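Local coordinates for protein 3-keto-5-aminohexanoate cleavage enzyme (Burkholderia xenovorans LB400, PDB 3E49) that probably cleaves beta-keto acids such as 3-keto-5-aminohexanoate with the help of a bound zinc ion, using a TIM-barrel fold, at residues P21-Y26 with E126-F131; F157-C162 with T167-E172; F171-Y174 with H178-N181. One frame throughout, in Å; residues are numbered along the deposited sequence.

Contact 1. Residues P21-Y26 with E126-F131; sequences PSMSPY and ERFKEF
Met23, modelled as selenomethionine, lies across one face of the Phe128 ring. The two side chains cross at about a right angle. Its CG sits over the middle of the ring, 3.8 Å from the centroid of Phe128 and only 4° off the ring normal. This is a CH-pi contact. The SE of Met23 follows over the same face, 4.3 Å from that centroid, and makes a Met-aromatic contact. Beyond CG the Met23 chain is extended, which carries SE across the ring from the CE1 side toward CD2 and CE2. At the near rim, Met23 CB is 3.8 Å from Phe128 CE1. CG of Arg127 lies over the opposite face, nearer the rim, so the ring sits between the Met23 chain and the aliphatic part of Arg127.

Ser22 meets the chain further on. Its CB lies 3.9 Å from Phe131 CD1, in an oblique approach. Its OG is turned beside its own backbone N (chi1 -62°) and comes to 3.6 Å from Phe131 CA. There OG forms hydrogen bonds with the backbone N of Ala132 and with the carboxylate of Glu136. No hydrogen bond joins the two segments directly.

Both segments are loops at the surface of the barrel domain. Residues 21-26 run between strand 10-13 and helix 31-44. Residues 126-131 lead from strand 117-118 to helix 134-141, where Phe131 packs on Glu136 and Leu140 and Pro21 packs on Trp135.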
loop_
_atom_site.group_PDB
_atom_site.type_symbol
_atom_site.label_atom_id
_atom_site.label_comp_id
_atom_site.label_asym_id
_atom_site.label_seq_id
_atom_site.Cartn_x
_atom_site.Cartn_y
_atom_site.Cartn_z
ATOM N N PRO A 21 13.388 -15.979 -32.696
ATOM C CA PRO A 21 12.840 -15.643 -34.010
ATOM C C PRO A 21 11.663 -16.491 -34.465
ATOM O O PRO A 21 10.783 -16.021 -35.185
ATOM C CB PRO A 21 14.054 -15.817 -34.956
ATOM C CG PRO A 21 15.244 -15.701 -34.106
ATOM C CD PRO A 21 14.821 -16.325 -32.781
ATOM N N SER A 22 11.627 -17.732 -34.023
ATOM C CA SER A 22 10.516 -18.616 -34.367
ATOM C C SER A 22 9.205 -18.182 -33.715
ATOM O O SER A 22 8.143 -18.628 -34.107
ATOM C CB SER A 22 10.857 -20.050 -33.973
ATOM O OG SER A 22 11.992 -20.511 -34.701
HETATM N N MSE A 23 9.281 -17.331 -32.701
HETATM C CA MSE A 23 8.092 -16.854 -32.001
HETATM C C MSE A 23 7.310 -15.826 -32.765
HETATM O O MSE A 23 6.103 -15.678 -32.575
HETATM C CB MSE A 23 8.498 -16.245 -30.665
HETATM C CG MSE A 23 9.234 -17.180 -29.768
HETATM SE SE MSE A 23 9.487 -16.467 -27.996
HETATM C CE MSE A 23 10.356 -17.856 -27.361
ATOM N N SER A 24 7.997 -15.043 -33.596
ATOM C CA SER A 24 7.338 -14.031 -34.363
ATOM C C SER A 24 8.192 -13.670 -35.529
ATOM O O SER A 24 9.397 -13.439 -35.349
ATOM C CB SER A 24 7.153 -12.769 -33.560
ATOM O OG SER A 24 6.666 -11.722 -34.375
ATOM N N PRO A 25 7.572 -13.546 -36.714
ATOM C CA PRO A 25 8.318 -13.176 -37.912
ATOM C C PRO A 25 8.696 -11.681 -37.898
ATOM O O PRO A 25 9.505 -11.217 -38.728
ATOM C CB PRO A 25 7.324 -13.488 -39.017
ATOM C CG PRO A 25 6.008 -13.204 -38.413
ATOM C CD PRO A 25 6.140 -13.726 -37.005
ATOM N N TYR A 26 8.156 -10.951 -36.921
ATOM C CA TYR A 26 8.399 -9.540 -36.797
ATOM C C TYR A 26 9.528 -9.199 -35.833
ATOM O O TYR A 26 9.909 -8.014 -35.729
ATOM C CB TYR A 26 7.102 -8.841 -36.388
ATOM C CG TYR A 26 5.953 -9.200 -37.273
ATOM C CD1 TYR A 26 5.955 -8.826 -38.596
ATOM C CD2 TYR A 26 4.878 -9.943 -36.795
ATOM C CE1 TYR A 26 4.920 -9.146 -39.435
ATOM C CE2 TYR A 26 3.810 -10.286 -37.632
ATOM C CZ TYR A 26 3.848 -9.883 -38.957
ATOM O OH TYR A 26 2.835 -10.153 -39.829
ATOM N N GLU A 126 5.606 -23.787 -23.402
ATOM C CA GLU A 126 4.224 -24.251 -23.405
ATOM C C GLU A 126 3.497 -23.634 -24.594
ATOM O O GLU A 126 2.590 -24.250 -25.135
ATOM C CB GLU A 126 3.542 -23.923 -22.073
ATOM C CG GLU A 126 4.146 -24.767 -20.922
ATOM C CD GLU A 126 4.086 -24.118 -19.529
ATOM O OE1 GLU A 126 3.353 -23.102 -19.321
ATOM O OE2 GLU A 126 4.811 -24.656 -18.639
ATOM N N ARG A 127 3.901 -22.439 -25.018
ATOM C CA ARG A 127 3.252 -21.782 -26.153
ATOM C C ARG A 127 3.963 -22.050 -27.476
ATOM O O ARG A 127 3.311 -22.199 -28.503
ATOM C CB ARG A 127 3.079 -20.267 -25.926
ATOM C CG ARG A 127 2.678 -19.532 -27.208
ATOM C CD ARG A 127 2.327 -18.045 -27.056
ATOM N NE ARG A 127 0.925 -17.805 -26.692
ATOM C CZ ARG A 127 0.476 -17.438 -25.486
ATOM N NH1 ARG A 127 1.312 -17.220 -24.465
ATOM N NH2 ARG A 127 -0.837 -17.258 -25.304
ATOM N N PHE A 128 5.292 -22.110 -27.451
ATOM C CA PHE A 128 6.073 -22.319 -28.662
ATOM C C PHE A 128 6.740 -23.661 -28.573
ATOM O O PHE A 128 7.614 -23.878 -27.733
ATOM C CB PHE A 128 7.085 -21.195 -28.854
ATOM C CG PHE A 128 6.461 -19.857 -28.809
ATOM C CD1 PHE A 128 5.852 -19.335 -29.922
ATOM C CD2 PHE A 128 6.424 -19.139 -27.632
ATOM C CE1 PHE A 128 5.242 -18.102 -29.869
ATOM C CE2 PHE A 128 5.811 -17.913 -27.562
ATOM C CZ PHE A 128 5.224 -17.381 -28.685
ATOM N N LYS A 129 6.303 -24.545 -29.464
ATOM C CA LYS A 129 6.722 -25.937 -29.512
ATOM C C LYS A 129 7.693 -26.248 -30.641
ATOM O O LYS A 129 8.488 -27.181 -30.543
ATOM C CB LYS A 129 5.474 -26.789 -29.755
ATOM C CG LYS A 129 4.353 -26.616 -28.736
ATOM C CD LYS A 129 4.722 -27.238 -27.413
ATOM C CE LYS A 129 3.557 -27.182 -26.444
ATOM N NZ LYS A 129 3.959 -27.657 -25.069
ATOM N N GLU A 130 7.585 -25.484 -31.721
ATOM C CA GLU A 130 8.377 -25.696 -32.920
ATOM C C GLU A 130 9.342 -24.549 -33.191
ATOM O O GLU A 130 8.928 -23.407 -33.259
ATOM C CB GLU A 130 7.428 -25.848 -34.097
ATOM C CG GLU A 130 6.497 -27.056 -33.976
ATOM C CD GLU A 130 5.529 -27.139 -35.145
ATOM O OE1 GLU A 130 5.975 -26.921 -36.308
ATOM O OE2 GLU A 130 4.324 -27.416 -34.899
ATOM N N PHE A 131 10.619 -24.887 -33.381
ATOM C CA PHE A 131 11.691 -23.907 -33.581
ATOM C C PHE A 131 12.548 -24.167 -34.833
ATOM O O PHE A 131 12.901 -25.301 -35.134
ATOM C CB PHE A 131 12.581 -23.892 -32.344
ATOM C CG PHE A 131 11.859 -23.468 -31.101
ATOM C CD1 PHE A 131 11.669 -22.113 -30.819
ATOM C CD2 PHE A 131 11.341 -24.406 -30.226
ATOM C CE1 PHE A 131 10.992 -21.714 -29.683
ATOM C CE2 PHE A 131 10.658 -24.020 -29.095
ATOM C CZ PHE A 131 10.467 -22.677 -28.822
#

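Contact 2. Residues F157-C162 with T167-E172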
loop_
_atom_site.group_PDB
_atom_site.type_symbol
_atom_site.label_atom_id
_atom_site.label_comp_id
_atom_site.label_asym_id
_atom_site.label_seq_id
_atom_site.Cartn_x
_atom_site.Cartn_y
_atom_site.Cartn_z
ATOM N N PHE A 157 31.717 -2.577 -10.797
ATOM C CA PHE A 157 32.606 -2.550 -11.956
ATOM C C PHE A 157 31.984 -1.823 -13.129
ATOM O O PHE A 157 32.628 -0.973 -13.764
ATOM C CB PHE A 157 33.011 -3.979 -12.337
ATOM C CG PHE A 157 33.991 -4.031 -13.460
ATOM C CD1 PHE A 157 35.341 -3.860 -13.214
ATOM C CD2 PHE A 157 33.558 -4.168 -14.767
ATOM C CE1 PHE A 157 36.250 -3.875 -14.261
ATOM C CE2 PHE A 157 34.457 -4.181 -15.820
ATOM C CZ PHE A 157 35.809 -4.045 -15.564
ATOM N N ILE A 158 30.724 -2.133 -13.432
ATOM C CA ILE A 158 30.029 -1.468 -14.548
ATOM C C ILE A 158 29.894 0.040 -14.284
ATOM O O ILE A 158 30.138 0.869 -15.165
ATOM C CB ILE A 158 28.643 -2.114 -14.778
ATOM C CG1 ILE A 158 28.822 -3.572 -15.208
ATOM C CG2 ILE A 158 27.867 -1.344 -15.834
ATOM C CD1 ILE A 158 27.591 -4.444 -15.092
ATOM N N LEU A 159 29.548 0.407 -13.061
ATOM C CA LEU A 159 29.346 1.818 -12.748
ATOM C C LEU A 159 30.635 2.584 -12.940
ATOM O O LEU A 159 30.634 3.684 -13.490
ATOM C CB LEU A 159 28.857 2.005 -11.299
ATOM C CG LEU A 159 27.447 1.522 -10.953
ATOM C CD1 LEU A 159 27.190 1.532 -9.428
ATOM C CD2 LEU A 159 26.407 2.363 -11.712
ATOM N N LYS A 160 31.731 2.007 -12.464
ATOM C CA LYS A 160 33.035 2.666 -12.576
ATOM C C LYS A 160 33.500 2.721 -14.014
ATOM O O LYS A 160 33.881 3.783 -14.505
ATOM C CB LYS A 160 34.072 1.928 -11.716
ATOM C CG LYS A 160 35.498 2.437 -11.858
ATOM N N THR A 161 33.431 1.584 -14.698
ATOM C CA THR A 161 33.941 1.485 -16.064
ATOM C C THR A 161 33.157 2.303 -17.075
ATOM O O THR A 161 33.696 3.236 -17.707
ATOM C CB THR A 161 34.033 -0.002 -16.464
ATOM O OG1 THR A 161 34.905 -0.642 -15.523
ATOM C CG2 THR A 161 34.611 -0.161 -17.834
ATOM N N CYS A 162 31.877 1.988 -17.210
ATOM C CA CYS A 162 31.022 2.712 -18.148
ATOM C C CYS A 162 30.820 4.145 -17.678
ATOM O O CYS A 162 30.836 5.061 -18.477
ATOM C CB CYS A 162 29.688 1.979 -18.342
ATOM S SG CYS A 162 29.896 0.386 -19.111
ATOM N N THR A 167 28.907 7.405 -19.823
ATOM C CA THR A 167 27.707 6.610 -20.055
ATOM C C THR A 167 26.870 6.618 -18.796
ATOM O O THR A 167 27.409 6.469 -17.705
ATOM C CB THR A 167 28.069 5.162 -20.410
ATOM O OG1 THR A 167 28.769 5.134 -21.666
ATOM C CG2 THR A 167 26.787 4.272 -20.471
ATOM N N ARG A 168 25.565 6.854 -18.949
ATOM C CA ARG A 168 24.646 6.851 -17.826
ATOM C C ARG A 168 23.760 5.638 -17.977
ATOM O O ARG A 168 23.732 5.004 -19.021
ATOM C CB ARG A 168 23.895 8.159 -17.694
ATOM C CG ARG A 168 24.880 9.298 -17.310
ATOM C CD ARG A 168 24.262 10.665 -17.202
ATOM N NE ARG A 168 23.248 10.663 -16.180
ATOM C CZ ARG A 168 23.472 10.729 -14.876
ATOM N NH1 ARG A 168 24.692 10.838 -14.377
ATOM N NH2 ARG A 168 22.436 10.683 -14.059
ATOM N N PHE A 169 23.062 5.291 -16.928
ATOM C CA PHE A 169 22.371 4.001 -16.946
ATOM C C PHE A 169 20.883 3.995 -16.847
ATOM O O PHE A 169 20.286 4.839 -16.190
ATOM C CB PHE A 169 22.907 3.152 -15.809
ATOM C CG PHE A 169 24.400 2.975 -15.851
ATOM C CD1 PHE A 169 24.974 2.021 -16.669
ATOM C CD2 PHE A 169 25.230 3.797 -15.088
ATOM C CE1 PHE A 169 26.359 1.874 -16.713
ATOM C CE2 PHE A 169 26.616 3.654 -15.141
ATOM C CZ PHE A 169 27.175 2.696 -15.943
ATOM N N GLU A 170 20.315 3.003 -17.529
ATOM C CA GLU A 170 18.920 2.640 -17.399
ATOM C C GLU A 170 19.023 1.507 -16.375
ATOM O O GLU A 170 19.446 0.401 -16.722
ATOM C CB GLU A 170 18.323 2.141 -18.737
ATOM C CG GLU A 170 16.876 1.627 -18.651
ATOM C CD GLU A 170 16.420 0.836 -19.866
ATOM O OE1 GLU A 170 17.267 0.391 -20.660
ATOM O OE2 GLU A 170 15.193 0.600 -20.012
ATOM N N PHE A 171 18.701 1.802 -15.105
ATOM C CA PHE A 171 18.761 0.825 -14.039
ATOM C C PHE A 171 17.508 -0.047 -14.119
ATOM O O PHE A 171 16.393 0.424 -13.889
ATOM C CB PHE A 171 18.873 1.496 -12.664
ATOM C CG PHE A 171 20.079 2.428 -12.529
ATOM C CD1 PHE A 171 21.327 1.886 -12.223
ATOM C CD2 PHE A 171 19.928 3.794 -12.623
ATOM C CE1 PHE A 171 22.438 2.708 -12.088
ATOM C CE2 PHE A 171 21.046 4.634 -12.536
ATOM C CZ PHE A 171 22.299 4.076 -12.229
ATOM N N GLU A 172 17.705 -1.315 -14.468
ATOM C CA GLU A 172 16.620 -2.256 -14.645
ATOM C C GLU A 172 16.411 -2.918 -13.320
ATOM O O GLU A 172 17.248 -3.695 -12.873
ATOM C CB GLU A 172 16.966 -3.273 -15.712
ATOM C CG GLU A 172 17.032 -2.669 -17.069
ATOM C CD GLU A 172 17.473 -3.673 -18.128
ATOM O OE1 GLU A 172 18.346 -4.541 -17.814
ATOM O OE2 GLU A 172 16.948 -3.552 -19.265
#
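Helix 152-163 packs here against the strand that follows it, 168-173, one of the parallel strands of the TIM barrel. The axes of segments 157-162 and 168-172 approach to 9.5 Å and run roughly antiparallel, at 149°. Phe169 is the main side chain. It points from the strand into the helix, and the far end of its ring (CE1, CZ, CE2) meets three residues there. Cys162 CB is 3.5 Å from CZ of Phe169. Ile158 CG2 reaches CE1 of Phe169 at 3.7 Å; this methyl branch stands anti to the Ile158 backbone N, while CG1 leads away. At CE2 of Phe169, Leu159 CD2 is 3.7 Å away, in an oblique approach like that of Cys162 CB.

This is the helix-to-strand connection of a beta/alpha barrel, with the helix on the outer side of the strand. Phe169 faces the helix layer, while Glu170 is turned to the opposite side of the strand. Its carboxylate is buried and held by Arg255, Asn84, Gln198 and the zinc ligand His50. Leu159 CD2 also touches the Phe171 ring, at its edge near the ring plane and 4.0 Å from CE1 of Phe171. One face of that ring is overlain by CB of Phe169.

The turn from helix to strand is closed by a weak backbone hydrogen bond, from Thr167 N to Cys162 O at 3.3 Å. CB of Thr167 packs on the same carbonyl oxygen, while its OG1 is bonded to the backbone O of Pro107. Leu99 of helix 95-105 touches Ile158 and Cys162, and Leu112 of strand 109-113 touches Ile158 and Leu159.

Contact 3. Residues F171-Y174 with H178-N181; sequences FECY and HLYN
The chain leaves strand 168-173, turns, and enters helix 176-187, bringing the CA atoms of Cys173 and His178 within 5.0 Å. His178 points back at the strand end. Its CB packs against CB of Cys173 at 3.6 Å. The imidazole continues past the backbone, with CA of Cys173 at its edge in the ring plane. His178 CG lies beside its own backbone N (chi1 -71°), and ND1 comes to 2.9 Å from Tyr174 N.

The Tyr174 and His178 rings meet rim to rim. Their planes stand at 80° with centroids 5.8 Å apart, and neither lies over the face of the other. CE1 of His178 is 3.7 Å from CD1 of Tyr174. On the other flank, Cys173 SG touches Leu179 CD2 at 3.8 Å; both side chains also pack on Met217 of helix 211-225 and Val197 of strand 195-201.

This is the strand-to-helix step of the beta-alpha-beta unit 168-173, 176-187, 195-201. Glu172 points away from the helix, and its side chain comes about 4 Å from the zinc ion, which is bound by His50, His52 and Glu259. The contact is thus a buried mix: apolar packing of Cys173 and Leu179 on one flank, and an imidazole nitrogen close to the Tyr174 backbone N on the other.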
loop_
_atom_site.group_PDB
_atom_site.type_symbol
_atom_site.label_atom_id
_atom_site.label_comp_id
_atom_site.label_asym_id
_atom_site.label_seq_id
_atom_site.Cartn_x
_atom_site.Cartn_y
_atom_site.Cartn_z
ATOM N N PHE A 171 18.701 1.802 -15.105
ATOM C CA PHE A 171 18.761 0.825 -14.039
ATOM C C PHE A 171 17.508 -0.047 -14.119
ATOM O O PHE A 171 16.393 0.424 -13.889
ATOM C CB PHE A 171 18.873 1.496 -12.664
ATOM C CG PHE A 171 20.079 2.428 -12.529
ATOM C CD1 PHE A 171 21.327 1.886 -12.223
ATOM C CD2 PHE A 171 19.928 3.794 -12.623
ATOM C CE1 PHE A 171 22.438 2.708 -12.088
ATOM C CE2 PHE A 171 21.046 4.634 -12.536
ATOM C CZ PHE A 171 22.299 4.076 -12.229
ATOM N N GLU A 172 17.705 -1.315 -14.468
ATOM C CA GLU A 172 16.620 -2.256 -14.645
ATOM C C GLU A 172 16.411 -2.918 -13.320
ATOM O O GLU A 172 17.248 -3.695 -12.873
ATOM C CB GLU A 172 16.966 -3.273 -15.712
ATOM C CG GLU A 172 17.032 -2.669 -17.069
ATOM C CD GLU A 172 17.473 -3.673 -18.128
ATOM O OE1 GLU A 172 18.346 -4.541 -17.814
ATOM O OE2 GLU A 172 16.948 -3.552 -19.265
ATOM N N CYS A 173 15.318 -2.553 -12.673
ATOM C CA CYS A 173 15.004 -3.060 -11.340
ATOM C C CYS A 173 13.798 -3.998 -11.430
ATOM O O CYS A 173 12.678 -3.568 -11.684
ATOM C CB CYS A 173 14.742 -1.900 -10.395
ATOM S SG CYS A 173 16.188 -0.739 -10.278
ATOM N N TYR A 174 14.036 -5.267 -11.239
ATOM C CA TYR A 174 12.988 -6.290 -11.337
ATOM C C TYR A 174 12.253 -6.622 -10.054
ATOM O O TYR A 174 11.345 -7.479 -10.060
ATOM C CB TYR A 174 13.603 -7.590 -11.860
ATOM C CG TYR A 174 14.196 -7.482 -13.238
ATOM C CD1 TYR A 174 15.422 -6.857 -13.449
ATOM C CD2 TYR A 174 13.546 -8.037 -14.325
ATOM C CE1 TYR A 174 15.981 -6.781 -14.730
ATOM C CE2 TYR A 174 14.094 -7.981 -15.595
ATOM C CZ TYR A 174 15.315 -7.341 -15.786
ATOM O OH TYR A 174 15.816 -7.306 -17.054
ATOM N N HIS A 178 16.097 -4.715 -5.805
ATOM C CA HIS A 178 16.910 -3.959 -6.798
ATOM C C HIS A 178 16.975 -2.473 -6.537
ATOM O O HIS A 178 18.028 -1.824 -6.830
ATOM C CB HIS A 178 16.426 -4.238 -8.204
ATOM C CG HIS A 178 16.742 -5.628 -8.688
ATOM N ND1 HIS A 178 16.610 -6.007 -10.005
ATOM C CD2 HIS A 178 17.195 -6.720 -8.026
ATOM C CE1 HIS A 178 16.973 -7.265 -10.134
ATOM N NE2 HIS A 178 17.320 -7.724 -8.949
ATOM N N LEU A 179 15.872 -1.901 -6.059
ATOM C CA LEU A 179 15.824 -0.496 -5.683
ATOM C C LEU A 179 16.694 -0.271 -4.468
ATOM O O LEU A 179 17.414 0.701 -4.377
ATOM C CB LEU A 179 14.398 -0.042 -5.413
ATOM C CG LEU A 179 13.415 -0.122 -6.580
ATOM C CD1 LEU A 179 11.983 0.193 -6.028
ATOM C CD2 LEU A 179 13.850 0.808 -7.743
ATOM N N TYR A 180 16.612 -1.179 -3.511
ATOM C CA TYR A 180 17.493 -1.114 -2.352
ATOM C C TYR A 180 18.967 -1.307 -2.736
ATOM O O TYR A 180 19.861 -0.649 -2.177
ATOM C CB TYR A 180 17.057 -2.103 -1.316
ATOM C CG TYR A 180 15.924 -1.621 -0.450
ATOM C CD1 TYR A 180 16.150 -0.694 0.579
ATOM C CD2 TYR A 180 14.630 -2.165 -0.575
ATOM C CE1 TYR A 180 15.117 -0.281 1.415
ATOM C CE2 TYR A 180 13.606 -1.757 0.267
ATOM C CZ TYR A 180 13.861 -0.841 1.275
ATOM O OH TYR A 180 12.832 -0.461 2.092
ATOM N N ASN A 181 19.226 -2.161 -3.720
ATOM C CA ASN A 181 20.617 -2.382 -4.139
ATOM C C ASN A 181 21.108 -1.073 -4.783
ATOM O O ASN A 181 22.216 -0.645 -4.494
ATOM C CB ASN A 181 20.759 -3.535 -5.123
ATOM C CG ASN A 181 20.494 -4.867 -4.520
ATOM O OD1 ASN A 181 20.477 -5.026 -3.321
ATOM N ND2 ASN A 181 20.354 -5.868 -5.374
#

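Contact 1 is a surface contact between two loops, whereas contacts 2 and 3 are buried in the barrel wall. Contacts 2 and 3 share Phe171 and Glu172, and both use strand 168-173. Contact 2 joins this strand to the helix before it, and contact 3 joins it to the helix after it. Their centres are 13 Å apart. Contact 1 lies about 17 Å from contact 2 and 16 Å from contact 3, between nearest atoms. It relies on selenomethionine over a phenyl face, contact 2 on aliphatic groups and a cysteine CB round the end of a phenyl ring. Contact 3 sets an imidazole close to a backbone N, and its Glu172 lies near the zinc.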